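Local coordinates for protein PLP-Dependent L-Arginine Hydroxylase MppP (Streptomyces wadayamensis, PDB 5DJ3) that probably hydroxylates L-arginine by means of pyridoxal 5'-phosphate and belongs to the aminotransferase family, at residues H29-L34 against L355-E360; L23-G28 against V331-C336; T189-F194 against T219-P224; S307-V312 against M350-L355. All coordinates share one frame; numbering follows the deposited sequence.

Contact 1 of 4, residues H29-L34 against L355-E360. With 5DK ((E)-N~2~-({3-hydroxy-2-methyl-5-[(phosphonooxy)methyl]pyridin-4-yl}methylidene)-D-arginine), chain E.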
# COMPACT_ATOMS: atom_id res chain seq x y z
N HIS A 29 -5.28 15.91 0.26
CA HIS A 29 -4.24 15.79 1.26
C HIS A 29 -3.69 17.17 1.61
O HIS A 29 -3.90 18.15 0.89
CB HIS A 29 -3.14 14.86 0.79
CG HIS A 29 -3.52 13.42 0.91
ND1 HIS A 29 -2.80 12.41 0.32
CD2 HIS A 29 -4.54 12.83 1.57
CE1 HIS A 29 -3.37 11.25 0.61
NE2 HIS A 29 -4.43 11.48 1.37
N ALA A 30 -3.00 17.23 2.73
CA ALA A 30 -2.61 18.50 3.33
C ALA A 30 -1.26 18.96 2.83
O ALA A 30 -0.28 18.21 2.89
CB ALA A 30 -2.58 18.41 4.86
N ARG A 31 -1.23 20.20 2.33
CA ARG A 31 -0.03 20.84 1.83
C ARG A 31 0.23 22.21 2.46
O ARG A 31 1.07 22.95 1.93
CB ARG A 31 -0.10 21.01 0.31
CG ARG A 31 -0.31 19.71 -0.45
CD ARG A 31 -0.37 20.01 -1.95
NE ARG A 31 -0.70 18.83 -2.75
CZ ARG A 31 -0.53 18.76 -4.06
NH1 ARG A 31 -0.01 19.80 -4.74
NH2 ARG A 31 -0.87 17.65 -4.71
N GLN A 32 -0.45 22.56 3.54
CA GLN A 32 -0.09 23.79 4.24
C GLN A 32 1.23 23.61 4.96
O GLN A 32 1.73 22.49 5.13
CB GLN A 32 -1.15 24.20 5.25
CG GLN A 32 -1.34 23.20 6.37
CD GLN A 32 -2.35 22.13 6.00
OE1 GLN A 32 -2.51 21.80 4.84
NE2 GLN A 32 -3.01 21.60 6.99
N ALA A 33 1.80 24.73 5.42
CA ALA A 33 3.08 24.67 6.12
C ALA A 33 2.95 23.89 7.42
O ALA A 33 1.89 23.84 8.05
CB ALA A 33 3.62 26.08 6.43
N LEU A 34 4.06 23.28 7.84
CA LEU A 34 4.13 22.71 9.18
C LEU A 34 4.00 23.80 10.24
O LEU A 34 4.54 24.90 10.10
CB LEU A 34 5.46 21.98 9.36
CG LEU A 34 5.58 20.70 8.53
CD1 LEU A 34 6.99 20.18 8.55
CD2 LEU A 34 4.63 19.66 9.05
N LEU A 355 -8.91 22.79 0.97
CA LEU A 355 -8.61 23.83 1.95
C LEU A 355 -7.32 23.58 2.74
O LEU A 355 -6.81 24.52 3.36
CB LEU A 355 -9.77 23.94 2.95
CG LEU A 355 -11.15 24.22 2.38
CD1 LEU A 355 -12.13 24.44 3.53
CD2 LEU A 355 -11.15 25.40 1.42
N SER A 356 -6.82 22.35 2.76
CA SER A 356 -5.53 22.07 3.38
C SER A 356 -4.40 22.61 2.50
O SER A 356 -3.67 21.84 1.85
CB SER A 356 -5.36 20.57 3.63
OG SER A 356 -6.27 20.12 4.61
N ARG A 357 -4.26 23.93 2.52
CA ARG A 357 -3.36 24.67 1.64
C ARG A 357 -2.93 25.93 2.38
O ARG A 357 -3.69 26.47 3.19
CB ARG A 357 -4.03 25.10 0.33
CG ARG A 357 -4.46 23.95 -0.54
CD ARG A 357 -3.25 23.25 -1.04
NE ARG A 357 -3.57 22.31 -2.09
CZ ARG A 357 -4.06 21.09 -1.89
NH1 ARG A 357 -4.32 20.65 -0.68
NH2 ARG A 357 -4.28 20.32 -2.93
N SER A 358 -1.73 26.40 2.07
CA SER A 358 -1.35 27.71 2.55
C SER A 358 -2.34 28.73 2.03
O SER A 358 -2.81 28.65 0.89
CB SER A 358 0.08 28.05 2.11
OG SER A 358 0.94 27.14 2.75
N THR A 359 -2.69 29.67 2.89
CA THR A 359 -3.77 30.59 2.61
C THR A 359 -3.50 31.44 1.36
O THR A 359 -4.40 31.64 0.54
CB THR A 359 -3.98 31.45 3.85
OG1 THR A 359 -4.34 30.56 4.92
CG2 THR A 359 -5.07 32.50 3.64
N GLU A 360 -2.27 31.92 1.19
CA GLU A 360 -1.98 32.78 0.05
C GLU A 360 -2.17 32.07 -1.28
O GLU A 360 -2.86 32.62 -2.16
CB GLU A 360 -0.56 33.35 0.16
CG GLU A 360 -0.42 34.53 1.09
CD GLU A 360 0.77 35.45 0.72
OE1 GLU A 360 1.49 35.15 -0.27
OE2 GLU A 360 0.97 36.47 1.41
C2 5DK E . -11.79 8.52 1.97
C3 5DK E . -11.10 9.40 1.14
C4 5DK E . -9.92 9.00 0.52
C5 5DK E . -9.51 7.69 0.78
C6 5DK E . -10.24 6.87 1.63
CB 5DK E . -7.34 11.68 -1.48
O3 5DK E . -11.65 10.67 0.95
O1P 5DK E . -4.62 7.87 1.47
O2P 5DK E . -5.51 5.90 0.22
O3P 5DK E . -5.34 8.06 -0.91
O4P 5DK E . -7.18 7.80 0.86
N 5DK E . -9.47 11.09 -0.50
P 5DK E . -5.64 7.42 0.43
C2A 5DK E . -13.10 9.03 2.59
C4A 5DK E . -9.07 9.90 -0.42
C5A 5DK E . -8.21 7.18 0.15
N1 5DK E . -11.35 7.29 2.19
CA 5DK E . -8.86 11.72 -1.67
C 5DK E . -9.31 13.18 -1.81
O 5DK E . -10.28 13.64 -1.20
CG 5DK E . -6.58 11.37 -2.79
CD 5DK E . -5.26 10.63 -2.48
NE 5DK E . -4.19 11.62 -2.24
CZ 5DK E . -2.78 11.22 -2.29
NH1 5DK E . -2.39 9.81 -2.10
NH2 5DK E . -1.90 12.09 -2.48
OXT 5DK E . -8.73 13.99 -2.57
O HOH W 1 -0.13 24.97 0.27
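The carbonyl oxygen of S356 is held by two donors. R31 N reaches S356 O at 3.0 Å in a fairly straight bond (167°). R357 NH1 reaches S356 O at 2.9 Å and lies well above the plane of that carbonyl, on the face opposite R31 N. S356 is the centre of an inverse gamma turn. R357 NH1 also gives a weak, bent bond to H29 O. The R357 chain bends at the CB-CG bond (chi2 -67°), and this brings its guanidinium back beside the carbonyl of the preceding residue.

R31 runs alongside R357 in the same direction. The two guanidinium planes are almost parallel (4° apart). R31 CD sits over the centre of the R357 guanidinium, 3.8 Å from CZ of R357. Two like charges are therefore close, and the carbonyls of N24 and D27 accept from R357 NE and NH2 and are likely to ease this. R31 has a long, weak ion pair with D27.

The contact lays the N-terminal arm on the loop between strand 350-354 and helix 359-372, in the small domain of the aminotransferase fold. A leucine in place of R357 would probably leave N24 O and D27 O without this donor and remove the flat surface under R31 CD.

A30 CB packs on S356 CB at 3.7 Å. Further along, water 1 donates to R31 O and accepts from S358 N, 2.8 Å away. S358 stands at the N-cap position of helix 359-372, but its hydroxyl makes no capping bond.

Contact 2 of 4, residues L23-G28 against V331-C336. With 5DK ((E)-N~2~-({3-hydroxy-2-methyl-5-[(phosphonooxy)methyl]pyridin-4-yl}methylidene)-D-arginine), chain E.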
# COMPACT_ATOMS: atom_id res chain seq x y z
N LEU A 23 -0.67 26.23 -8.46
CA LEU A 23 -1.86 26.47 -7.62
C LEU A 23 -2.80 25.26 -7.61
O LEU A 23 -3.82 25.21 -8.31
CB LEU A 23 -2.60 27.71 -8.11
CG LEU A 23 -1.82 29.01 -8.02
CD1 LEU A 23 -2.31 29.93 -9.07
CD2 LEU A 23 -2.00 29.65 -6.66
N ASN A 24 -2.44 24.27 -6.82
CA ASN A 24 -3.19 23.03 -6.72
C ASN A 24 -4.16 23.16 -5.56
O ASN A 24 -3.74 23.28 -4.40
CB ASN A 24 -2.25 21.85 -6.48
CG ASN A 24 -3.00 20.53 -6.41
OD1 ASN A 24 -4.01 20.40 -5.71
ND2 ASN A 24 -2.53 19.55 -7.19
N ILE A 25 -5.45 23.14 -5.88
CA ILE A 25 -6.52 23.08 -4.89
C ILE A 25 -7.40 21.86 -5.19
O ILE A 25 -8.63 21.93 -5.06
CB ILE A 25 -7.34 24.38 -4.88
CG1 ILE A 25 -7.70 24.78 -6.31
CG2 ILE A 25 -6.54 25.49 -4.24
CD1 ILE A 25 -8.74 25.86 -6.39
N ALA A 26 -6.79 20.75 -5.58
CA ALA A 26 -7.53 19.58 -6.02
C ALA A 26 -7.43 18.47 -4.97
O ALA A 26 -8.40 18.21 -4.25
CB ALA A 26 -7.02 19.07 -7.36
N ASP A 27 -6.28 17.81 -4.90
CA ASP A 27 -6.03 16.74 -3.97
C ASP A 27 -6.42 17.11 -2.53
O ASP A 27 -6.09 18.19 -2.03
CB ASP A 27 -4.54 16.42 -4.05
CG ASP A 27 -4.11 15.40 -3.08
OD1 ASP A 27 -4.74 14.32 -3.02
OD2 ASP A 27 -3.14 15.69 -2.37
N GLY A 28 -7.11 16.19 -1.85
CA GLY A 28 -7.55 16.44 -0.48
C GLY A 28 -6.44 16.49 0.55
O GLY A 28 -6.63 17.07 1.63
N VAL A 331 -4.58 26.89 -12.40
CA VAL A 331 -5.28 26.52 -11.17
C VAL A 331 -5.99 25.20 -11.40
O VAL A 331 -6.73 25.04 -12.38
CB VAL A 331 -6.26 27.62 -10.74
CG1 VAL A 331 -7.06 27.18 -9.53
CG2 VAL A 331 -5.49 28.88 -10.43
N PHE A 332 -5.76 24.24 -10.50
CA PHE A 332 -6.25 22.86 -10.64
C PHE A 332 -7.19 22.57 -9.47
O PHE A 332 -6.73 22.36 -8.34
CB PHE A 332 -5.10 21.86 -10.68
CG PHE A 332 -4.15 22.05 -11.84
CD1 PHE A 332 -4.40 21.47 -13.07
CD2 PHE A 332 -2.98 22.78 -11.67
CE1 PHE A 332 -3.51 21.64 -14.13
CE2 PHE A 332 -2.09 22.95 -12.72
CZ PHE A 332 -2.36 22.38 -13.95
N ALA A 333 -8.48 22.59 -9.75
CA ALA A 333 -9.50 22.13 -8.82
C ALA A 333 -9.99 20.75 -9.30
O ALA A 333 -9.37 20.12 -10.15
CB ALA A 333 -10.63 23.16 -8.73
N LEU A 334 -11.12 20.28 -8.75
CA LEU A 334 -11.70 18.97 -9.05
C LEU A 334 -13.15 19.13 -9.44
O LEU A 334 -13.95 19.68 -8.66
CB LEU A 334 -11.65 18.02 -7.86
CG LEU A 334 -10.50 17.07 -7.54
CD1 LEU A 334 -11.02 16.06 -6.44
CD2 LEU A 334 -9.99 16.37 -8.77
N PRO A 335 -13.57 18.63 -10.60
CA PRO A 335 -15.01 18.56 -10.87
C PRO A 335 -15.66 17.49 -10.01
O PRO A 335 -15.04 16.51 -9.60
CB PRO A 335 -15.08 18.22 -12.36
CG PRO A 335 -13.80 17.62 -12.66
CD PRO A 335 -12.78 18.17 -11.74
N CYS A 336 -16.93 17.69 -9.73
CA CYS A 336 -17.60 16.86 -8.74
C CYS A 336 -18.29 15.62 -9.32
O CYS A 336 -18.71 14.76 -8.53
CB CYS A 336 -18.59 17.73 -7.97
SG CYS A 336 -17.79 18.44 -6.53
C2 5DK E . -11.79 8.52 1.97
C3 5DK E . -11.10 9.40 1.14
C4 5DK E . -9.92 9.00 0.52
C5 5DK E . -9.51 7.69 0.78
C6 5DK E . -10.24 6.87 1.63
CB 5DK E . -7.34 11.68 -1.48
O3 5DK E . -11.65 10.67 0.95
O1P 5DK E . -4.62 7.87 1.47
O2P 5DK E . -5.51 5.90 0.22
O3P 5DK E . -5.34 8.06 -0.91
O4P 5DK E . -7.18 7.80 0.86
N 5DK E . -9.47 11.09 -0.50
P 5DK E . -5.64 7.42 0.43
C2A 5DK E . -13.10 9.03 2.59
C4A 5DK E . -9.07 9.90 -0.42
C5A 5DK E . -8.21 7.18 0.15
N1 5DK E . -11.35 7.29 2.19
CA 5DK E . -8.86 11.72 -1.67
C 5DK E . -9.31 13.18 -1.81
O 5DK E . -10.28 13.64 -1.20
CG 5DK E . -6.58 11.37 -2.79
CD 5DK E . -5.26 10.63 -2.48
NE 5DK E . -4.19 11.62 -2.24
CZ 5DK E . -2.78 11.22 -2.29
NH1 5DK E . -2.39 9.81 -2.10
NH2 5DK E . -1.90 12.09 -2.48
OXT 5DK E . -8.73 13.99 -2.57
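L23 O approaches the F332 ring obliquely. The F332 side chain also touches Q327 of helix 319-328. Peptide groups join the two segments, which run in the same direction. F332 N donates to L23 O at 3.1 Å, tilted 19° from the carbonyl plane. I25 N donates to F332 O at 2.9 Å. N24 and F332 thus form a single beta bridge. N24 OD1 takes A26 N at 2.8 Å, which makes an Asx turn.

I25 CG1 lies between the backbone N and the carbonyl carbon (chi1 48°). From there CD1 of I25 reaches V331 CG1 at 3.8 Å and A333 CB at 4.0 Å. L23 CD1 packs against V331 CG2, and A26 CB rests on L334 CG.

Beyond the bridge, D27 OD1 accepts from NE of the ligand 5DK at 2.9 Å, and G28 N donates to 5DK OXT at 2.8 Å. An alanine in place of D27 would probably leave the ligand's NE without this acceptor. The arm therefore lines the substrate side of the pyridoxal phosphate pocket, holding the arginine part of a cofactor-substrate aldimine.

Contact 3 of 4, residues T189-F194 against T219-P224. With 5DK ((E)-N~2~-({3-hydroxy-2-methyl-5-[(phosphonooxy)methyl]pyridin-4-yl}methylidene)-D-arginine), chain E.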
# COMPACT_ATOMS: atom_id res chain seq x y z
N THR A 189 -13.79 6.55 8.05
CA THR A 189 -13.72 7.70 8.95
C THR A 189 -12.45 8.52 8.74
O THR A 189 -11.95 9.18 9.66
CB THR A 189 -13.82 7.23 10.40
OG1 THR A 189 -12.77 6.28 10.70
CG2 THR A 189 -15.19 6.59 10.65
N SER A 190 -11.95 8.53 7.50
CA SER A 190 -10.72 9.23 7.18
C SER A 190 -10.78 10.71 7.54
O SER A 190 -9.74 11.31 7.83
CB SER A 190 -10.39 9.05 5.69
OG SER A 190 -11.17 9.89 4.90
N PHE A 191 -11.95 11.34 7.51
CA PHE A 191 -12.02 12.78 7.76
C PHE A 191 -12.38 13.09 9.20
O PHE A 191 -12.60 14.26 9.56
CB PHE A 191 -13.00 13.42 6.79
CG PHE A 191 -12.40 13.67 5.45
CD1 PHE A 191 -12.42 12.69 4.48
CD2 PHE A 191 -11.78 14.86 5.17
CE1 PHE A 191 -11.86 12.91 3.24
CE2 PHE A 191 -11.19 15.08 3.94
CZ PHE A 191 -11.24 14.12 2.98
N ARG A 192 -12.36 12.07 10.05
CA ARG A 192 -12.83 12.20 11.41
C ARG A 192 -12.23 13.41 12.10
O ARG A 192 -12.92 14.18 12.76
CB ARG A 192 -12.49 10.93 12.20
CG ARG A 192 -13.09 10.96 13.61
CD ARG A 192 -12.51 9.90 14.49
NE ARG A 192 -12.85 8.54 14.09
CZ ARG A 192 -14.03 7.98 14.28
NH1 ARG A 192 -15.04 8.66 14.82
NH2 ARG A 192 -14.22 6.71 13.95
N GLY A 193 -10.92 13.57 11.95
CA GLY A 193 -10.24 14.52 12.81
C GLY A 193 -10.63 15.95 12.55
O GLY A 193 -10.43 16.80 13.43
N PHE A 194 -11.20 16.24 11.37
CA PHE A 194 -11.51 17.63 11.04
C PHE A 194 -12.74 18.17 11.76
O PHE A 194 -12.86 19.39 11.89
CB PHE A 194 -11.71 17.78 9.53
CG PHE A 194 -10.43 17.75 8.78
CD1 PHE A 194 -9.55 18.81 8.86
CD2 PHE A 194 -10.06 16.64 8.06
CE1 PHE A 194 -8.35 18.77 8.19
CE2 PHE A 194 -8.89 16.61 7.39
CZ PHE A 194 -8.02 17.68 7.47
N THR A 219 -4.99 8.19 8.90
CA THR A 219 -4.22 9.33 9.38
C THR A 219 -3.80 10.29 8.26
O THR A 219 -3.33 11.39 8.56
CB THR A 219 -2.95 8.87 10.10
OG1 THR A 219 -2.00 8.37 9.15
CG2 THR A 219 -3.25 7.78 11.15
N GLY A 220 -3.99 9.93 7.01
CA GLY A 220 -3.34 10.69 5.95
C GLY A 220 -3.98 12.00 5.51
O GLY A 220 -3.36 12.71 4.72
N LYS A 221 -5.19 12.36 5.96
CA LYS A 221 -5.78 13.63 5.52
C LYS A 221 -5.54 14.78 6.49
O LYS A 221 -5.69 15.94 6.09
CB LYS A 221 -7.29 13.52 5.32
CG LYS A 221 -7.77 12.82 4.03
CD LYS A 221 -6.97 11.61 3.68
CE LYS A 221 -7.61 10.88 2.52
NZ LYS A 221 -7.62 9.45 2.82
N LEU A 222 -5.16 14.49 7.73
CA LEU A 222 -5.15 15.52 8.78
C LEU A 222 -4.01 16.50 8.61
O LEU A 222 -4.21 17.72 8.62
CB LEU A 222 -5.06 14.89 10.16
CG LEU A 222 -6.33 14.62 10.93
CD1 LEU A 222 -5.89 14.33 12.36
CD2 LEU A 222 -7.33 15.78 10.85
N TRP A 223 -2.79 15.98 8.54
CA TRP A 223 -1.57 16.75 8.75
C TRP A 223 -0.71 16.72 7.49
O TRP A 223 -0.78 15.75 6.72
CB TRP A 223 -0.76 16.15 9.92
CG TRP A 223 -1.51 16.00 11.20
CD1 TRP A 223 -2.10 16.99 11.90
CD2 TRP A 223 -1.74 14.79 11.94
NE1 TRP A 223 -2.69 16.49 13.04
CE2 TRP A 223 -2.48 15.14 13.09
CE3 TRP A 223 -1.39 13.45 11.75
CZ2 TRP A 223 -2.88 14.19 14.06
CZ3 TRP A 223 -1.79 12.50 12.72
CH2 TRP A 223 -2.52 12.88 13.84
N PRO A 224 0.17 17.78 7.25
CA PRO A 224 1.01 17.72 6.03
C PRO A 224 2.25 16.85 6.22
O PRO A 224 3.37 17.30 6.43
CB PRO A 224 1.35 19.19 5.78
CG PRO A 224 1.29 19.82 7.12
CD PRO A 224 0.32 19.05 7.97
C2 5DK E . -11.79 8.52 1.97
C3 5DK E . -11.10 9.40 1.14
C4 5DK E . -9.92 9.00 0.52
C5 5DK E . -9.51 7.69 0.78
C6 5DK E . -10.24 6.87 1.63
CB 5DK E . -7.34 11.68 -1.48
O3 5DK E . -11.65 10.67 0.95
O1P 5DK E . -4.62 7.87 1.47
O2P 5DK E . -5.51 5.90 0.22
O3P 5DK E . -5.34 8.06 -0.91
O4P 5DK E . -7.18 7.80 0.86
N 5DK E . -9.47 11.09 -0.50
P 5DK E . -5.64 7.42 0.43
C2A 5DK E . -13.10 9.03 2.59
C4A 5DK E . -9.07 9.90 -0.42
C5A 5DK E . -8.21 7.18 0.15
N1 5DK E . -11.35 7.29 2.19
CA 5DK E . -8.86 11.72 -1.67
C 5DK E . -9.31 13.18 -1.81
O 5DK E . -10.28 13.64 -1.20
CG 5DK E . -6.58 11.37 -2.79
CD 5DK E . -5.26 10.63 -2.48
NE 5DK E . -4.19 11.62 -2.24
CZ 5DK E . -2.78 11.22 -2.29
NH1 5DK E . -2.39 9.81 -2.10
NH2 5DK E . -1.90 12.09 -2.48
OXT 5DK E . -8.73 13.99 -2.57
O HOH W 2 -6.93 11.41 7.67
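S190 and F191 are the middle residues of a type I turn from T189 to R192, and they face K221 in a run, 219-222, that winds like a helix without its hydrogen-bond pattern. Water 2 lies between the two backbones; it accepts from K221 N and is 2.8 Å from S190 O.

K221 CG lies over one face of the F191 ring, toward its rim, in a CH-pi contact. The ligand oxygen 5DK O3 sits in the plane of the same ring at its edge, 3.2 Å from F191 CE1. L222 CD2 stands almost straight over the centre of the F194 ring, 3.8 Å from its centroid. K221 O meets the edge of that ring, 3.2 Å from F194 CZ. L222 CD2 also packs on G193 C at 3.7 Å, where no CB stands in its way.

The K221 chain bends at chi2 (41°) and again at its end. This carries NZ to 5DK O4P, 2.6 Å away, while D218 forms a salt bridge with NZ. K221 CE is 3.4 Å from 5DK C4A. The ligand's imine is made with arginine, so K221 is consistent with the family's Schiff-base lysine after its release.

The two loops follow strands 184-188 and 212-218, neighbours in the large mixed sheet. F194 touches I281 of helix 256-292, and W223 lies against that helix and helix 57-71.

Contact 4 of 4, residues S307-V312 against M350-L355. With 5DK ((E)-N~2~-({3-hydroxy-2-methyl-5-[(phosphonooxy)methyl]pyridin-4-yl}methylidene)-D-arginine), chain E.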
# COMPACT_ATOMS: atom_id res chain seq x y z
N SER A 307 -15.08 19.91 6.88
CA SER A 307 -14.01 19.15 6.24
C SER A 307 -12.99 20.08 5.60
O SER A 307 -13.22 21.26 5.37
CB SER A 307 -14.51 18.20 5.13
OG SER A 307 -15.01 17.01 5.68
N SER A 308 -11.84 19.49 5.32
CA SER A 308 -10.73 20.12 4.63
C SER A 308 -10.97 20.29 3.14
O SER A 308 -10.05 20.73 2.44
CB SER A 308 -9.47 19.26 4.84
OG SER A 308 -9.63 17.96 4.19
N VAL A 309 -12.13 19.89 2.63
CA VAL A 309 -12.47 20.08 1.23
C VAL A 309 -13.82 20.75 1.23
O VAL A 309 -14.59 20.64 2.19
CB VAL A 309 -12.50 18.77 0.40
CG1 VAL A 309 -11.21 18.05 0.53
CG2 VAL A 309 -13.69 17.87 0.83
N GLU A 310 -14.10 21.46 0.13
CA GLU A 310 -15.23 22.36 0.07
C GLU A 310 -15.82 22.32 -1.33
O GLU A 310 -15.10 22.52 -2.30
CB GLU A 310 -14.79 23.80 0.39
CG GLU A 310 -15.86 24.87 0.22
CD GLU A 310 -16.90 24.92 1.35
OE1 GLU A 310 -16.97 24.01 2.20
OE2 GLU A 310 -17.67 25.90 1.40
N ARG A 311 -17.12 22.09 -1.41
CA ARG A 311 -17.84 22.12 -2.68
C ARG A 311 -18.34 23.53 -2.98
O ARG A 311 -18.80 24.25 -2.10
CB ARG A 311 -19.05 21.17 -2.65
CG ARG A 311 -18.70 19.70 -2.48
CD ARG A 311 -19.79 18.78 -2.95
NE ARG A 311 -20.98 18.89 -2.13
CZ ARG A 311 -22.12 18.27 -2.39
NH1 ARG A 311 -22.23 17.47 -3.42
NH2 ARG A 311 -23.15 18.44 -1.58
N VAL A 312 -18.26 23.90 -4.25
CA VAL A 312 -18.81 25.14 -4.77
C VAL A 312 -19.74 24.79 -5.92
O VAL A 312 -19.34 24.05 -6.82
CB VAL A 312 -17.70 26.10 -5.24
CG1 VAL A 312 -18.31 27.41 -5.68
CG2 VAL A 312 -16.72 26.35 -4.14
N MET A 350 -20.82 21.47 -9.99
CA MET A 350 -20.03 21.73 -8.79
C MET A 350 -18.56 21.41 -9.03
O MET A 350 -18.23 20.48 -9.77
CB MET A 350 -20.51 20.90 -7.57
CG MET A 350 -21.90 21.26 -7.06
SD MET A 350 -22.42 20.24 -5.63
CE MET A 350 -22.64 18.67 -6.44
N VAL A 351 -17.68 22.16 -8.36
CA VAL A 351 -16.29 21.75 -8.19
C VAL A 351 -16.00 21.62 -6.70
O VAL A 351 -16.75 22.12 -5.85
CB VAL A 351 -15.28 22.71 -8.87
CG1 VAL A 351 -15.50 22.70 -10.34
CG2 VAL A 351 -15.39 24.14 -8.33
N ARG A 352 -14.91 20.91 -6.39
CA ARG A 352 -14.36 20.77 -5.05
C ARG A 352 -13.03 21.52 -4.94
O ARG A 352 -12.19 21.47 -5.85
CB ARG A 352 -14.15 19.28 -4.70
CG ARG A 352 -14.15 19.00 -3.24
CD ARG A 352 -13.73 17.55 -2.94
NE ARG A 352 -12.29 17.42 -3.14
CZ ARG A 352 -11.56 16.39 -2.76
NH1 ARG A 352 -12.11 15.36 -2.11
NH2 ARG A 352 -10.26 16.41 -3.00
N ILE A 353 -12.84 22.18 -3.82
CA ILE A 353 -11.64 22.96 -3.52
C ILE A 353 -10.99 22.36 -2.28
O ILE A 353 -11.68 22.09 -1.29
CB ILE A 353 -11.98 24.44 -3.32
CG1 ILE A 353 -12.55 25.03 -4.61
CG2 ILE A 353 -10.73 25.24 -2.91
CD1 ILE A 353 -13.18 26.35 -4.39
N ALA A 354 -9.68 22.11 -2.36
CA ALA A 354 -8.91 21.68 -1.20
C ALA A 354 -8.55 22.87 -0.31
O ALA A 354 -7.94 23.85 -0.78
CB ALA A 354 -7.63 20.96 -1.63
N LEU A 355 -8.91 22.79 0.97
CA LEU A 355 -8.61 23.83 1.95
C LEU A 355 -7.32 23.58 2.74
O LEU A 355 -6.81 24.52 3.36
CB LEU A 355 -9.77 23.94 2.95
CG LEU A 355 -11.15 24.22 2.38
CD1 LEU A 355 -12.13 24.44 3.53
CD2 LEU A 355 -11.15 25.40 1.42
C2 5DK E . -11.79 8.52 1.97
C3 5DK E . -11.10 9.40 1.14
C4 5DK E . -9.92 9.00 0.52
C5 5DK E . -9.51 7.69 0.78
C6 5DK E . -10.24 6.87 1.63
CB 5DK E . -7.34 11.68 -1.48
O3 5DK E . -11.65 10.67 0.95
O1P 5DK E . -4.62 7.87 1.47
O2P 5DK E . -5.51 5.90 0.22
O3P 5DK E . -5.34 8.06 -0.91
O4P 5DK E . -7.18 7.80 0.86
N 5DK E . -9.47 11.09 -0.50
P 5DK E . -5.64 7.42 0.43
C2A 5DK E . -13.10 9.03 2.59
C4A 5DK E . -9.07 9.90 -0.42
C5A 5DK E . -8.21 7.18 0.15
N1 5DK E . -11.35 7.29 2.19
CA 5DK E . -8.86 11.72 -1.67
C 5DK E . -9.31 13.18 -1.81
O 5DK E . -10.28 13.64 -1.20
CG 5DK E . -6.58 11.37 -2.79
CD 5DK E . -5.26 10.63 -2.48
NE 5DK E . -4.19 11.62 -2.24
CZ 5DK E . -2.78 11.22 -2.29
NH1 5DK E . -2.39 9.81 -2.10
NH2 5DK E . -1.90 12.09 -2.48
OXT 5DK E . -8.73 13.99 -2.57
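R352 runs from the sheet past V309 to the ligand. Its CB and CG pass E310 O, with R352 CG 3.8 Å from that oxygen. CG is roughly anti to the backbone N (chi1 -156°), which leads the chain toward V309. R352 CD and NE then pass V309 CB, and NE is 3.8 Å from it. V309 CG1 covers the centre of one guanidinium face, 3.7 Å from R352 CZ. At the tip the ligand carboxylate lies at the guanidinium edge, close to its plane. R352 NH1 donates to 5DK O at 2.7 Å, and R352 NH2 donates to 5DK OXT at 2.9 Å. N160 and A26 O also accept from NH1 and NH2. This paired grip on the substrate carboxylate is characteristic of the family.

The backbones are antiparallel, with hydrogen-bonded pairs at E310 with I353 and V312 with V351. On the R352 face, M350 SD lies above the R311 guanidinium, 3.5 Å from R311 NH1, while D302 pairs with R311 NE. On the other face V312 CG2 meets I353 CD1 at 3.5 Å. E310 turns away to salt bridges with R285 and R289.

Strand 350-354 lies between strands 309-314 and 334-335 in the small antiparallel sheet. I353 packs on helices 256-292 and 359-372, and L355 rests on R285 and V288 of helix 256-292.

Overall arrangement
The chain as modelled begins with 23-28, which closes a loop of about 300 residues with 331-336 in contact 2. Residues 29-34 close a longer one with 355-360 in contact 1. These two loops cross. Contact 3 closes a short loop and is nested inside both. Contact 4 follows contact 3; it is nested inside contact 1 and crosses contact 2. Contacts 1 and 2 tie the N-terminal arm to the edge of the small antiparallel sheet and the loop before helix 359-372; contact 4 pairs two strands inside that sheet. Contact 3 joins two loops that follow neighbouring strands of the large mixed sheet. F191 and F194 touch S308, joining contacts 3 and 4. All reach 5DK.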